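Local coordinates for sucrose 6(F)-phosphate phosphorylase (Thermoanaerobacterium thermosaccharolyticum DSM 571, PDB 6S9V), which is a phosphorylase of the alpha-amylase family, built around a TIM-barrel catalytic domain, at residues Asn38-Leu41 and Glu42-Ser46. Numbering follows the deposited sequence.
Sequences NDVL and EKYFS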
ATOM      1  N   ASN A  38       9.495   7.734 -16.565  1.00 22.33           N
ATOM      2  CA  ASN A  38       9.766   9.168 -16.573  1.00 22.65           C
ATOM      3  C   ASN A  38       9.250   9.822 -17.854  1.00 22.53           C
ATOM      4  O   ASN A  38       8.707  10.935 -17.816  1.00 23.69           O
ATOM      5  CB  ASN A  38      11.272   9.423 -16.422  1.00 26.19           C
ATOM      6  CG  ASN A  38      11.721   9.488 -14.964  1.00 32.91           C
ATOM      7  OD1 ASN A  38      10.998   9.984 -14.099  1.00 35.66           O
ATOM      8  ND2 ASN A  38      12.935   9.002 -14.692  1.00 34.30           N
ATOM      9  N   ASP A  39       9.429   9.156 -19.000  1.00 21.76           N
ATOM     10  CA  ASP A  39       8.924   9.696 -20.259  1.00 23.68           C
ATOM     11  C   ASP A  39       7.405   9.818 -20.239  1.00 23.28           C
ATOM     12  O   ASP A  39       6.850  10.819 -20.705  1.00 21.92           O
ATOM     13  CB  ASP A  39       9.368   8.827 -21.443  1.00 27.12           C
ATOM     14  CG  ASP A  39      10.868   8.889 -21.698  1.00 32.44           C
ATOM     15  OD1 ASP A  39      11.534   9.804 -21.175  1.00 33.09           O
ATOM     16  OD2 ASP A  39      11.380   8.027 -22.446  1.00 35.63           O
ATOM     17  N   VAL A  40       6.716   8.790 -19.723  1.00 21.89           N
ATOM     18  CA  VAL A  40       5.257   8.801 -19.661  1.00 20.25           C
ATOM     19  C   VAL A  40       4.772   9.882 -18.708  1.00 19.69           C
ATOM     20  O   VAL A  40       3.812  10.602 -19.001  1.00 21.56           O
ATOM     21  CB  VAL A  40       4.743   7.405 -19.249  1.00 23.64           C
ATOM     22  CG1 VAL A  40       3.320   7.473 -18.732  1.00 26.72           C
ATOM     23  CG2 VAL A  40       4.835   6.436 -20.433  1.00 26.02           C
ATOM     24  N   LEU A  41       5.428  10.021 -17.553  1.00 20.00           N
ATOM     25  CA  LEU A  41       5.079  11.093 -16.628  1.00 21.27           C
ATOM     26  C   LEU A  41       5.224  12.457 -17.290  1.00 22.22           C
ATOM     27  O   LEU A  41       4.353  13.323 -17.144  1.00 20.47           O
ATOM     28  CB  LEU A  41       5.949  11.011 -15.379  1.00 19.49           C
ATOM     29  CG  LEU A  41       5.624   9.905 -14.382  1.00 20.56           C
ATOM     30  CD1 LEU A  41       6.750   9.789 -13.375  1.00 22.21           C
ATOM     31  CD2 LEU A  41       4.273  10.156 -13.679  1.00 21.94           C
ATOM     32  N   GLU A  42       6.319  12.665 -18.024  1.00 21.72           N
ATOM     33  CA  GLU A  42       6.541  13.948 -18.682  1.00 20.99           C
ATOM     34  C   GLU A  42       5.533  14.168 -19.804  1.00 22.67           C
ATOM     35  O   GLU A  42       5.074  15.294 -20.022  1.00 25.38           O
ATOM     36  CB  GLU A  42       7.970  14.030 -19.214  1.00 22.10           C
ATOM     37  CG  GLU A  42       8.260  15.306 -20.030  1.00 25.42           C
ATOM     38  CD  GLU A  42       9.710  15.412 -20.503  1.00 33.59           C
ATOM     39  OE1 GLU A  42      10.586  14.745 -19.925  1.00 37.40           O
ATOM     40  OE2 GLU A  42       9.971  16.177 -21.455  1.00 37.42           O
ATOM     41  N   LYS A  43       5.161  13.106 -20.522  1.00 22.47           N
ATOM     42  CA  LYS A  43       4.287  13.293 -21.670  1.00 24.72           C
ATOM     43  C   LYS A  43       2.863  13.625 -21.236  1.00 25.65           C
ATOM     44  O   LYS A  43       2.231  14.522 -21.809  1.00 25.48           O
ATOM     45  CB  LYS A  43       4.301  12.034 -22.535  1.00 28.93           C
ATOM     46  CG  LYS A  43       3.563  12.155 -23.849  1.00 38.28           C
ATOM     47  CD  LYS A  43       3.812  10.925 -24.718  1.00 47.28           C
ATOM     48  CE  LYS A  43       2.969  10.940 -25.985  1.00 56.23           C
ATOM     49  NZ  LYS A  43       3.167  12.168 -26.810  1.00 61.15           N
ATOM     50  N   TYR A  44       2.352  12.937 -20.205  1.00 26.20           N
ATOM     51  CA  TYR A  44       0.936  13.015 -19.872  1.00 26.33           C
ATOM     52  C   TYR A  44       0.598  13.530 -18.477  1.00 25.97           C
ATOM     53  O   TYR A  44      -0.541  13.974 -18.273  1.00 24.38           O
ATOM     54  CB  TYR A  44       0.279  11.623 -19.977  1.00 23.76           C
ATOM     55  CG  TYR A  44       0.463  10.886 -21.272  1.00 25.44           C
ATOM     56  CD1 TYR A  44      -0.165  11.306 -22.435  1.00 28.18           C
ATOM     57  CD2 TYR A  44       1.226   9.727 -21.321  1.00 26.62           C
ATOM     58  CE1 TYR A  44      -0.003  10.611 -23.621  1.00 29.34           C
ATOM     59  CE2 TYR A  44       1.387   9.029 -22.497  1.00 28.10           C
ATOM     60  CZ  TYR A  44       0.768   9.468 -23.640  1.00 30.72           C
ATOM     61  OH  TYR A  44       0.943   8.755 -24.810  1.00 34.54           O
ATOM     62  N   PHE A  45       1.522  13.478 -17.509  1.00 23.76           N
ATOM     63  CA  PHE A  45       1.096  13.543 -16.116  1.00 22.15           C
ATOM     64  C   PHE A  45       1.891  14.515 -15.257  1.00 22.04           C
ATOM     65  O   PHE A  45       1.861  14.401 -14.022  1.00 23.20           O
ATOM     66  CB  PHE A  45       1.186  12.148 -15.475  1.00 21.70           C
ATOM     67  CG  PHE A  45       0.474  11.066 -16.243  1.00 22.66           C
ATOM     68  CD1 PHE A  45      -0.843  11.210 -16.612  1.00 21.82           C
ATOM     69  CD2 PHE A  45       1.124   9.880 -16.555  1.00 25.22           C
ATOM     70  CE1 PHE A  45      -1.501  10.213 -17.316  1.00 21.17           C
ATOM     71  CE2 PHE A  45       0.472   8.875 -17.251  1.00 24.81           C
ATOM     72  CZ  PHE A  45      -0.845   9.037 -17.623  1.00 22.64           C
ATOM     73  N   SER A  46       2.566  15.491 -15.860  1.00 21.29           N
ATOM     74  CA  SER A  46       3.473  16.334 -15.088  1.00 23.94           C
ATOM     75  C   SER A  46       2.754  17.046 -13.942  1.00 26.05           C
ATOM     76  O   SER A  46       3.307  17.167 -12.842  1.00 26.36           O
ATOM     77  CB  SER A  46       4.181  17.330 -16.003  1.00 24.17           C
ATOM     78  OG  SER A  46       5.225  16.666 -16.688  1.00 24.73           O
TER
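Asn38 O accepts the backbone N-H of Glu42, with Glu42 N at 3.0 Å from Asn38 O, the first of four successive i to i+4 bonds in the last turns of helix 34-44. The side-chain amide of Asn38 reaches a neighbouring helix, where its ND2 makes a weak hydrogen bond to Asp83 O of helix 81-88. Asp39 O takes the N-H of Lys43, at 2.8 Å between Asp39 O and Lys43 N. The acidic groups of Asp39 and Glu42 come near each other without touching, with Asp39 OD1 5.2 Å from Glu42 OE1. Both residues are exposed.

The Val40 side chain meets both aromatic rings. Val40 O receives the N-H of Tyr44, at 3.0 Å from the Tyr44 N. CG1 lies anti to the backbone N (chi1 161°), beside the carbonyl carbon, which sets it next to the two rings. Val40 CG1 meets Phe45 CE2 at 3.5 Å and lies 4.0 Å from Tyr44 CD2. The side chains of Val40 and Phe45 run side by side in the same direction. The Phe45 ring also carries Tyr44 CB over the centre of one face. Lys43 CG lies over the centre of one face of the Tyr44 ring, 3.8 Å above its plane. Helix 422-428 packs on Val40 and Tyr44 through Ile425.

Leu41 O closes the series by accepting the N-H of Phe45, with 2.9 Å between Leu41 O and Phe45 N. Leu41 CD2 touches Phe45 CB, the two side chains crossing at about a right angle. Leu41 is buried against Met87, Phe91 and Phe49. Phe45 is the first residue to leave helical backbone angles. This is the C-terminal end of an amphipathic barrel helix, the one linking strands 22-25 and 51-54 in a beta-alpha-beta unit of the TIM barrel.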